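Long-range contacts in pectinesterase (Aspergillus niger, PDB 5C1E), which hydrolyses the methyl esters of pectin, releasing methanol and leaving free galacturonate units in the polymer of the plant cell wall: residues A[20-26]-A[45-51]; A[36-42]-A[56-62]; A[101-107]-A[129-135]. All blocks are in the same frame, centred on the assembly; numbering follows the deposited sequence. Where two conformers were deposited one is given.

In the fold
The three contacts follow the first coils of the right-handed parallel beta-helix of this esterase. Contact 1 lies at the N-terminal end, where helix 22-29 covers the end of the coil stack. Contact 2, its centre about 11 Å from that of contact 1, pairs strands 36-40 and 57-61; the segments of these two contacts alternate along the chain, and Leu26 packs on both Ile38 and Leu57. Contact 3 comes later in sequence, with its centre about 10 Å from that of contact 2, and continues the same parallel sheet: strand 57-61 is the neighbour of strand 102-104, which pairs with 128-131. It then runs on into a second parallel sheet, through strands 107-110 and 134-136.

Contact 1 (A[20-26]-A[45-51]); sequences STIGDAL and YEEQLTI
Glu47 meets the start of helix 22-29 with both carboxylate oxygens. Its OE1 accepts from the backbone N of Gly23 at 2.8 Å, and its OE2 accepts from Ile22 N at 3.0 Å. Each oxygen uses its syn lone pair, so that two successive N-H groups share one carboxylate and fix its rotation. The side chain gets there by running extended beyond CG, with chi2 at -175°. Thr21, the N-cap residue, caps the same first turn: its OG1 accepts from Asp24 N at 2.9 Å, while its CB rests against Glu47 OE2.

Hydrophobic groups continue the contact on the inner side of the helix. Ile22 lays CG1 and CD1 over one face of the Tyr45 ring, CD1 coming within 3.9 Å of Tyr45 CG, while the carbonyl oxygen of Ser20 lies at the ring edge. The other branch, Ile22 CG2, touches Leu49 CD1 at 3.8 Å. One turn on, Leu26 CD1 presses on Ile51 CD1 at 3.4 Å, a close methyl-methyl contact. Tyr45 OH is hydrogen-bonded to Ala41 O, outside the pair.

Here a helix closes the end of a parallel beta-helix. An acidic group facing the N-H groups of a first helical turn should be favoured by the helix dipole, which would probably stabilise the carboxylate of Glu47 in its charged form.

Contact 2 (A[36-42]-A[56-62]); sequences ACIYVAS and NLTLYGE. With NAG (2-acetamido-2-deoxy-beta-D-glucopyranose), chain B.
Tyr60 O is met by two groups of strand 36-40: Val40 N gives it a hydrogen bond at 2.8 Å, and Tyr39 adds a CA-H...O contact. Past the strand ends, Glu62 OE1 accepts from Ser42 N at 2.9 Å, approached on the anti side and 33° out of the carboxylate plane, while a water donates to Glu62 OE2 at 2.6 Å. That water also bonds Ser42 OG, closing a bridge between the segments. The Glu62 side chain is fully extended, CG anti to the backbone N (chi1 178°), and passes Tyr39, whose OH lies 3.3 Å from Glu62 CG.

Strands 36-40 and 57-61 run parallel and in register, as neighbouring coils of the beta-helix do, with backbone bonds such as Tyr60 N to Ile38 O at 2.8 Å. Ile38 and Val40 share a face with Leu57 and Leu59, turned to the interior of the beta-helix: Leu59 CD1 touches both Val40 CG2 (3.6 Å) and Ile38 CB (3.7 Å). On the other face Cys37, disulfide-bonded to Cys10, brings its CB to 3.9 Å from Tyr60 CE2, and Thr58 CG2 lies over one face of the Tyr60 ring. Asn56, just before strand 57-61, carries the N-acetylglucosamine stub.

Contact 3 (A[101-107]-A[129-135]); sequences FSMYNIN and GFYGCQF
Tyr104 and Tyr131 lie side by side and point the same way, their rings in an offset stack with centroids 4.7 Å apart and planes only 15° from parallel. Tyr131 CD2 sits over one face of the Tyr104 ring, displaced toward its rim and 3.5 Å from Tyr104 CE2. Both side chains have CG anti to the carbonyl carbon, and this shared choice on adjacent strands brings the rings into overlap. Both hydroxyls are held by Asp296, that of Tyr104 by its carboxylate and that of Tyr131 by its backbone N.

On the opposite face of the sheet, Met103 crosses Phe130 obliquely, its CB 3.9 Å from Phe130 CD2. A bend at chi3 (79°) turns the methyl group back, so that Met103 CE reaches Cys133 SG at 3.7 Å and also meets the ring of Phe135. The Phe101 and Phe130 side chains cross at about a right angle, and Phe130 CE2 approaches the Phe101 ring at its edge.

Strands 102-104 and 128-131 are parallel neighbours in the beta-helix, linked by bonds such as Met103 N to Gly129 O at 2.9 Å. At the turn beyond them the pairing resumes with Gln134 N to Ile106 O. Asn107 and Gln134 then run alongside each other with their amides turned 64° apart, the contact being Asn107 OD1 against Gln134 CG at 3.0 Å; that oxygen takes its hydrogen bond from Asn72.

Like thus sits beside like where Tyr104 stacks on Tyr131 and Asn107 flanks Gln134, their polar ends bonded elsewhere, while Met103, Cys133 and phenylalanine rings fill the interior, so that dispersion forces and backbone bonds together hold the coils.

Contact 1 (A[20-26]-A[45-51])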
loop_
_atom_site.group_PDB
_atom_site.type_symbol
_atom_site.label_atom_id
_atom_site.label_comp_id
_atom_site.label_asym_id
_atom_site.label_seq_id
_atom_site.Cartn_x
_atom_site.Cartn_y
_atom_site.Cartn_z
ATOM N N SER A 20 11.803 14.116 19.398
ATOM C CA SER A 20 10.378 14.293 19.679
ATOM C C SER A 20 9.512 14.068 18.440
ATOM O O SER A 20 8.337 13.698 18.563
ATOM C CB SER A 20 10.109 15.694 20.227
ATOM O OG SER A 20 10.581 16.678 19.336
ATOM N N THR A 21 10.093 14.290 17.259
ATOM C CA THR A 21 9.414 14.071 15.984
ATOM C C THR A 21 10.149 13.035 15.105
ATOM O O THR A 21 11.366 12.838 15.206
ATOM C CB THR A 21 9.241 15.393 15.185
ATOM O OG1 THR A 21 10.482 15.777 14.576
ATOM C CG2 THR A 21 8.704 16.523 16.071
ATOM N N ILE A 22 9.397 12.394 14.218
ATOM C CA ILE A 22 9.981 11.478 13.252
ATOM C C ILE A 22 10.883 12.262 12.298
ATOM O O ILE A 22 11.972 11.822 11.983
ATOM C CB ILE A 22 8.916 10.670 12.486
ATOM C CG1 ILE A 22 8.056 9.859 13.468
ATOM C CG2 ILE A 22 9.568 9.716 11.497
ATOM C CD1 ILE A 22 6.818 9.268 12.860
ATOM N N GLY A 23 10.422 13.428 11.868
ATOM C CA GLY A 23 11.205 14.309 11.012
ATOM C C GLY A 23 12.578 14.651 11.571
ATOM O O GLY A 23 13.552 14.709 10.835
ATOM N N ASP A 24 12.657 14.889 12.875
ATOM C CA ASP A 24 13.945 15.183 13.500
ATOM C C ASP A 24 14.877 13.983 13.415
ATOM O O ASP A 24 16.069 14.158 13.188
ATOM C CB ASP A 24 13.764 15.616 14.952
ATOM C CG ASP A 24 13.150 16.995 15.078
ATOM O OD1 ASP A 24 13.072 17.728 14.087
ATOM O OD2 ASP A 24 12.744 17.336 16.192
ATOM N N ALA A 25 14.348 12.763 13.590
ATOM C CA ALA A 25 15.190 11.556 13.484
ATOM C C ALA A 25 15.676 11.314 12.047
ATOM O O ALA A 25 16.840 10.972 11.825
ATOM C CB ALA A 25 14.465 10.322 13.997
ATOM N N LEU A 26 14.772 11.475 11.083
ATOM C CA LEU A 26 15.136 11.407 9.665
ATOM C C LEU A 26 16.249 12.422 9.337
ATOM O O LEU A 26 17.231 12.074 8.683
ATOM C CB LEU A 26 13.910 11.662 8.774
ATOM C CG LEU A 26 12.819 10.585 8.796
ATOM C CD1 LEU A 26 11.585 11.049 8.030
ATOM C CD2 LEU A 26 13.348 9.280 8.220
ATOM N N TYR A 45 1.708 11.445 15.316
ATOM C CA TYR A 45 2.707 12.366 14.813
ATOM C C TYR A 45 2.104 13.149 13.634
ATOM O O TYR A 45 1.868 12.603 12.552
ATOM C CB TYR A 45 3.966 11.584 14.427
ATOM C CG TYR A 45 4.585 10.868 15.607
ATOM C CD1 TYR A 45 4.105 9.631 16.032
ATOM C CD2 TYR A 45 5.638 11.451 16.324
ATOM C CE1 TYR A 45 4.678 8.984 17.126
ATOM C CE2 TYR A 45 6.210 10.823 17.416
ATOM C CZ TYR A 45 5.729 9.601 17.820
ATOM O OH TYR A 45 6.301 9.005 18.908
ATOM N N GLU A 46 1.812 14.420 13.889
ATOM C CA GLU A 46 1.224 15.307 12.922
ATOM C C GLU A 46 2.364 15.870 12.077
ATOM O O GLU A 46 2.897 16.941 12.358
ATOM C CB GLU A 46 0.449 16.416 13.640
ATOM C CG GLU A 46 -0.743 15.868 14.434
ATOM C CD GLU A 46 -1.684 16.940 14.978
ATOM O OE1 GLU A 46 -1.296 18.127 15.083
ATOM O OE2 GLU A 46 -2.825 16.582 15.327
ATOM N N GLU A 47 2.752 15.103 11.067
ATOM C CA GLU A 47 3.924 15.400 10.252
ATOM C C GLU A 47 3.680 15.014 8.803
ATOM O O GLU A 47 2.874 14.129 8.521
ATOM C CB GLU A 47 5.132 14.617 10.784
ATOM C CG GLU A 47 5.525 14.976 12.206
ATOM C CD GLU A 47 6.778 14.267 12.654
ATOM O OE1 GLU A 47 7.804 14.345 11.941
ATOM O OE2 GLU A 47 6.735 13.617 13.707
ATOM N N GLN A 48 4.364 15.706 7.889
ATOM C CA GLN A 48 4.413 15.339 6.476
ATOM C C GLN A 48 5.876 15.053 6.136
ATOM O O GLN A 48 6.741 15.908 6.328
ATOM C CB GLN A 48 3.858 16.462 5.601
ATOM C CG GLN A 48 3.679 16.051 4.156
ATOM C CD GLN A 48 3.012 17.109 3.306
ATOM O OE1 GLN A 48 3.068 18.307 3.605
ATOM N NE2 GLN A 48 2.369 16.669 2.231
ATOM N N LEU A 49 6.165 13.842 5.673
ATOM C CA LEU A 49 7.546 13.367 5.591
ATOM C C LEU A 49 7.953 12.969 4.182
ATOM O O LEU A 49 7.154 12.422 3.423
ATOM C CB LEU A 49 7.713 12.154 6.504
ATOM C CG LEU A 49 7.340 12.387 7.961
ATOM C CD1 LEU A 49 7.366 11.073 8.716
ATOM C CD2 LEU A 49 8.284 13.408 8.577
ATOM N N THR A 50 9.201 13.255 3.829
ATOM C CA THR A 50 9.802 12.702 2.618
ATOM C C THR A 50 10.960 11.835 3.061
ATOM O O THR A 50 11.843 12.314 3.788
ATOM C CB THR A 50 10.276 13.800 1.650
ATOM O OG1 THR A 50 9.136 14.560 1.231
ATOM C CG2 THR A 50 10.958 13.189 0.423
ATOM N N ILE A 51 10.942 10.571 2.658
ATOM C CA ILE A 51 11.997 9.616 3.023
ATOM C C ILE A 51 12.955 9.479 1.837
ATOM O O ILE A 51 12.644 8.789 0.854
ATOM C CB ILE A 51 11.461 8.212 3.347
ATOM C CG1 ILE A 51 10.254 8.242 4.296
ATOM C CG2 ILE A 51 12.565 7.331 3.935
ATOM C CD1 ILE A 51 10.480 8.852 5.645
#

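Contact 2 (A[36-42]-A[56-62])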
loop_
_atom_site.group_PDB
_atom_site.type_symbol
_atom_site.label_atom_id
_atom_site.label_comp_id
_atom_site.label_asym_id
_atom_site.label_seq_id
_atom_site.Cartn_x
_atom_site.Cartn_y
_atom_site.Cartn_z
ATOM N N ALA A 36 20.596 2.161 8.386
ATOM C CA ALA A 36 20.139 2.867 9.566
ATOM C C ALA A 36 18.731 2.424 9.908
ATOM O O ALA A 36 18.019 1.871 9.077
ATOM C CB ALA A 36 20.166 4.362 9.312
ATOM N N CYS A 37 18.341 2.673 11.147
ATOM C CA CYS A 37 16.989 2.399 11.564
ATOM C C CYS A 37 16.532 3.367 12.629
ATOM O O CYS A 37 17.336 3.970 13.357
ATOM C CB CYS A 37 16.822 0.946 12.014
ATOM S SG CYS A 37 17.884 0.422 13.360
ATOM N N ILE A 38 15.216 3.534 12.662
ATOM C CA ILE A 38 14.551 4.439 13.572
ATOM C C ILE A 38 13.407 3.644 14.210
ATOM O O ILE A 38 12.663 2.926 13.511
ATOM C CB ILE A 38 13.995 5.692 12.849
ATOM C CG1 ILE A 38 15.129 6.509 12.224
ATOM C CG2 ILE A 38 13.216 6.573 13.818
ATOM C CD1 ILE A 38 14.677 7.639 11.309
ATOM N N TYR A 39 13.320 3.749 15.533
ATOM C CA TYR A 39 12.217 3.204 16.317
ATOM C C TYR A 39 11.333 4.347 16.775
ATOM O O TYR A 39 11.816 5.297 17.406
ATOM C CB TYR A 39 12.746 2.443 17.533
ATOM C CG TYR A 39 11.698 2.083 18.578
ATOM C CD1 TYR A 39 10.813 1.021 18.386
ATOM C CD2 TYR A 39 11.619 2.776 19.781
ATOM C CE1 TYR A 39 9.855 0.694 19.348
ATOM C CE2 TYR A 39 10.672 2.440 20.747
ATOM C CZ TYR A 39 9.800 1.394 20.530
ATOM O OH TYR A 39 8.844 1.070 21.497
ATOM N N VAL A 40 10.041 4.236 16.476
ATOM C CA VAL A 40 9.063 5.241 16.860
ATOM C C VAL A 40 8.161 4.678 17.946
ATOM O O VAL A 40 7.509 3.631 17.765
ATOM C CB VAL A 40 8.223 5.710 15.655
ATOM C CG1 VAL A 40 7.357 6.923 16.012
ATOM C CG2 VAL A 40 9.132 6.061 14.489
ATOM N N ALA A 41 8.157 5.359 19.090
ATOM C CA ALA A 41 7.291 5.002 20.178
ATOM C C ALA A 41 5.894 5.530 19.922
ATOM O O ALA A 41 5.660 6.382 19.056
ATOM C CB ALA A 41 7.827 5.536 21.490
ATOM N N SER A 42 4.968 5.009 20.714
ATOM C CA SER A 42 3.556 5.316 20.619
ATOM C C SER A 42 3.311 6.817 20.499
ATOM O O SER A 42 3.975 7.641 21.139
ATOM C CB SER A 42 2.804 4.755 21.843
ATOM O OG SER A 42 3.395 5.182 23.064
ATOM N N ASN A 56 20.134 2.167 3.311
ATOM C CA ASN A 56 18.964 1.337 3.566
ATOM C C ASN A 56 18.393 1.649 4.942
ATOM O O ASN A 56 19.023 1.375 5.961
ATOM C CB ASN A 56 19.307 -0.145 3.461
ATOM C CG ASN A 56 19.173 -0.674 2.045
ATOM O OD1 ASN A 56 18.897 0.079 1.096
ATOM N ND2 ASN A 56 19.874 -2.018 2.320
ATOM N N LEU A 57 17.209 2.251 4.950
ATOM C CA LEU A 57 16.540 2.685 6.184
ATOM C C LEU A 57 15.423 1.721 6.518
ATOM O O LEU A 57 14.678 1.290 5.618
ATOM C CB LEU A 57 15.967 4.092 6.018
ATOM C CG LEU A 57 15.145 4.666 7.164
ATOM C CD1 LEU A 57 16.035 4.879 8.378
ATOM C CD2 LEU A 57 14.497 5.976 6.770
ATOM N N THR A 58 15.332 1.377 7.803
ATOM C CA THR A 58 14.171 0.673 8.365
ATOM C C THR A 58 13.512 1.527 9.441
ATOM O O THR A 58 14.190 2.031 10.360
ATOM C CB THR A 58 14.576 -0.696 8.951
ATOM O OG1 THR A 58 15.162 -1.467 7.913
ATOM C CG2 THR A 58 13.354 -1.440 9.495
ATOM N N LEU A 59 12.192 1.712 9.320
ATOM C CA LEU A 59 11.409 2.416 10.322
ATOM C C LEU A 59 10.503 1.423 11.067
ATOM O O LEU A 59 9.702 0.729 10.436
ATOM C CB LEU A 59 10.574 3.478 9.621
ATOM C CG LEU A 59 9.792 4.529 10.399
ATOM C CD1 LEU A 59 10.644 5.395 11.326
ATOM C CD2 LEU A 59 9.111 5.406 9.359
ATOM N N TYR A 60 10.660 1.338 12.390
ATOM C CA TYR A 60 9.911 0.400 13.213
ATOM C C TYR A 60 8.972 1.133 14.121
ATOM O O TYR A 60 9.386 2.063 14.804
ATOM C CB TYR A 60 10.838 -0.353 14.153
ATOM C CG TYR A 60 11.865 -1.240 13.533
ATOM C CD1 TYR A 60 11.510 -2.461 12.987
ATOM C CD2 TYR A 60 13.205 -0.890 13.547
ATOM C CE1 TYR A 60 12.471 -3.316 12.457
ATOM C CE2 TYR A 60 14.162 -1.735 13.019
ATOM C CZ TYR A 60 13.788 -2.951 12.481
ATOM O OH TYR A 60 14.745 -3.775 11.943
ATOM N N GLY A 61 7.735 0.664 14.200
ATOM C CA GLY A 61 6.775 1.171 15.164
ATOM C C GLY A 61 6.633 0.266 16.368
ATOM O O GLY A 61 6.761 -0.953 16.276
ATOM N N GLU A 62 6.360 0.879 17.504
ATOM C CA GLU A 62 6.086 0.160 18.740
ATOM C C GLU A 62 4.812 -0.651 18.609
ATOM O O GLU A 62 3.801 -0.141 18.116
ATOM C CB GLU A 62 5.951 1.160 19.902
ATOM C CG GLU A 62 5.619 0.505 21.225
ATOM C CD GLU A 62 5.495 1.480 22.378
ATOM O OE1 GLU A 62 5.764 2.664 22.213
ATOM O OE2 GLU A 62 5.103 1.032 23.475
HETATM C C1 NAG B . 20.854 -2.567 0.528
HETATM C C2 NAG B . 21.979 -3.457 1.027
HETATM C C3 NAG B . 22.109 -4.578 0.000
HETATM C C4 NAG B . 20.752 -5.286 -0.187
HETATM C C5 NAG B . 19.564 -4.311 -0.311
HETATM C C6 NAG B . 18.214 -4.995 -0.156
HETATM C C7 NAG B . 23.721 -2.437 2.468
HETATM C C8 NAG B . 24.968 -1.599 2.549
HETATM N N2 NAG B . 23.191 -2.669 1.257
HETATM O O3 NAG B . 23.119 -5.486 0.409
HETATM O O4 NAG B . 20.781 -6.127 -1.331
HETATM O O5 NAG B . 19.643 -3.292 0.661
HETATM O O6 NAG B . 17.182 -4.061 -0.415
HETATM O O7 NAG B . 23.247 -2.872 3.515
HETATM O O HOH W 1 3.860 2.897 24.732
#

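Contact 3 (A[101-107]-A[129-135])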
loop_
_atom_site.group_PDB
_atom_site.type_symbol
_atom_site.label_atom_id
_atom_site.label_comp_id
_atom_site.label_asym_id
_atom_site.label_seq_id
_atom_site.Cartn_x
_atom_site.Cartn_y
_atom_site.Cartn_z
ATOM N N PHE A 101 13.849 0.867 1.431
ATOM C CA PHE A 101 13.161 1.262 2.657
ATOM C C PHE A 101 12.232 0.132 3.141
ATOM O O PHE A 101 11.564 -0.536 2.332
ATOM C CB PHE A 101 12.349 2.539 2.395
ATOM C CG PHE A 101 11.528 3.004 3.563
ATOM C CD1 PHE A 101 12.134 3.571 4.679
ATOM C CD2 PHE A 101 10.133 2.920 3.530
ATOM C CE1 PHE A 101 11.370 4.029 5.746
ATOM C CE2 PHE A 101 9.369 3.382 4.582
ATOM C CZ PHE A 101 9.989 3.928 5.703
ATOM N N SER A 102 12.205 -0.072 4.455
ATOM C CA SER A 102 11.260 -1.001 5.080
ATOM C C SER A 102 10.549 -0.299 6.213
ATOM O O SER A 102 11.175 0.468 6.952
ATOM C CB SER A 102 11.979 -2.232 5.611
ATOM O OG SER A 102 12.700 -2.855 4.587
ATOM N N MET A 103 9.252 -0.554 6.364
ATOM C CA MET A 103 8.494 0.034 7.457
ATOM C C MET A 103 7.674 -1.068 8.134
ATOM O O MET A 103 7.076 -1.911 7.455
ATOM C CB MET A 103 7.614 1.180 6.954
ATOM C CG MET A 103 6.927 1.954 8.071
ATOM S SD MET A 103 6.210 3.500 7.489
ATOM C CE MET A 103 4.707 2.950 6.709
ATOM N N TYR A 104 7.706 -1.079 9.463
ATOM C CA TYR A 104 7.047 -2.098 10.272
ATOM C C TYR A 104 6.127 -1.461 11.276
ATOM O O TYR A 104 6.558 -0.625 12.084
ATOM C CB TYR A 104 8.063 -2.938 11.071
ATOM C CG TYR A 104 8.969 -3.818 10.261
ATOM C CD1 TYR A 104 10.105 -3.293 9.654
ATOM C CD2 TYR A 104 8.702 -5.189 10.091
ATOM C CE1 TYR A 104 10.935 -4.086 8.908
ATOM C CE2 TYR A 104 9.564 -5.998 9.363
ATOM C CZ TYR A 104 10.678 -5.427 8.782
ATOM O OH TYR A 104 11.545 -6.152 8.029
ATOM N N ASN A 105 4.868 -1.885 11.251
ATOM C CA ASN A 105 3.908 -1.546 12.316
ATOM C C ASN A 105 3.696 -0.050 12.554
ATOM O O ASN A 105 3.742 0.429 13.693
ATOM C CB ASN A 105 4.327 -2.254 13.607
ATOM C CG ASN A 105 4.558 -3.722 13.394
ATOM O OD1 ASN A 105 5.682 -4.219 13.512
ATOM N ND2 ASN A 105 3.496 -4.434 13.058
ATOM N N ILE A 106 3.464 0.669 11.454
ATOM C CA ILE A 106 3.169 2.106 11.486
ATOM C C ILE A 106 1.877 2.351 10.715
ATOM O O ILE A 106 1.655 1.733 9.665
ATOM C CB ILE A 106 4.354 2.912 10.926
ATOM C CG1 ILE A 106 5.516 2.801 11.932
ATOM C CG2 ILE A 106 3.939 4.353 10.646
ATOM C CD1 ILE A 106 6.567 3.839 11.879
ATOM N N ASN A 107 1.017 3.207 11.259
ATOM C CA ASN A 107 -0.167 3.674 10.544
ATOM C C ASN A 107 0.148 5.008 9.864
ATOM O O ASN A 107 0.736 5.884 10.491
ATOM C CB ASN A 107 -1.348 3.912 11.486
ATOM C CG ASN A 107 -1.728 2.685 12.278
ATOM O OD1 ASN A 107 -1.388 1.554 11.932
ATOM N ND2 ASN A 107 -2.418 2.907 13.364
ATOM N N GLY A 129 9.515 -2.448 1.322
ATOM C CA GLY A 129 8.833 -3.485 2.117
ATOM C C GLY A 129 8.029 -2.879 3.239
ATOM O O GLY A 129 8.562 -2.088 4.024
ATOM N N PHE A 130 6.755 -3.255 3.315
ATOM C CA PHE A 130 5.843 -2.756 4.332
ATOM C C PHE A 130 5.182 -3.932 5.043
ATOM O O PHE A 130 4.578 -4.788 4.408
ATOM C CB PHE A 130 4.776 -1.843 3.704
ATOM C CG PHE A 130 5.346 -0.644 3.017
ATOM C CD1 PHE A 130 5.710 -0.697 1.683
ATOM C CD2 PHE A 130 5.534 0.551 3.712
ATOM C CE1 PHE A 130 6.237 0.425 1.047
ATOM C CE2 PHE A 130 6.076 1.670 3.087
ATOM C CZ PHE A 130 6.432 1.604 1.758
ATOM N N TYR A 131 5.297 -3.952 6.366
ATOM C CA TYR A 131 4.915 -5.094 7.167
ATOM C C TYR A 131 4.054 -4.649 8.333
ATOM O O TYR A 131 4.493 -3.884 9.177
ATOM C CB TYR A 131 6.185 -5.763 7.714
ATOM C CG TYR A 131 7.175 -6.146 6.636
ATOM C CD1 TYR A 131 7.084 -7.367 5.996
ATOM C CD2 TYR A 131 8.178 -5.278 6.244
ATOM C CE1 TYR A 131 7.986 -7.722 5.003
ATOM C CE2 TYR A 131 9.076 -5.620 5.249
ATOM C CZ TYR A 131 8.970 -6.845 4.637
ATOM O OH TYR A 131 9.862 -7.200 3.661
ATOM N N GLY A 132 2.824 -5.130 8.398
ATOM C CA GLY A 132 1.969 -4.793 9.520
ATOM C C GLY A 132 1.621 -3.327 9.619
ATOM O O GLY A 132 1.375 -2.832 10.721
ATOM N N CYS A 133 1.569 -2.625 8.481
ATOM C CA CYS A 133 1.266 -1.193 8.467
ATOM C C CYS A 133 -0.202 -0.944 8.097
ATOM O O CYS A 133 -0.876 -1.799 7.516
ATOM C CB CYS A 133 2.167 -0.469 7.453
ATOM S SG CYS A 133 3.913 -0.466 7.880
ATOM N N GLN A 134 -0.690 0.237 8.437
ATOM C CA GLN A 134 -1.987 0.680 7.939
ATOM C C GLN A 134 -1.839 1.907 7.067
ATOM O O GLN A 134 -1.047 2.812 7.371
ATOM C CB GLN A 134 -2.948 0.997 9.083
ATOM C CG GLN A 134 -3.118 -0.129 10.098
ATOM C CD GLN A 134 -4.208 0.169 11.114
ATOM O OE1 GLN A 134 -5.307 0.611 10.732
ATOM N NE2 GLN A 134 -3.939 -0.097 12.416
ATOM N N PHE A 135 -2.651 1.957 6.014
ATOM C CA PHE A 135 -2.699 3.097 5.138
ATOM C C PHE A 135 -4.154 3.462 4.944
ATOM O O PHE A 135 -4.938 2.649 4.445
ATOM C CB PHE A 135 -2.028 2.791 3.793
ATOM C CG PHE A 135 -0.695 2.145 3.924
ATOM C CD1 PHE A 135 0.444 2.923 4.018
ATOM C CD2 PHE A 135 -0.571 0.772 3.936
ATOM C CE1 PHE A 135 1.688 2.339 4.146
ATOM C CE2 PHE A 135 0.674 0.183 4.050
ATOM C CZ PHE A 135 1.798 0.973 4.162
#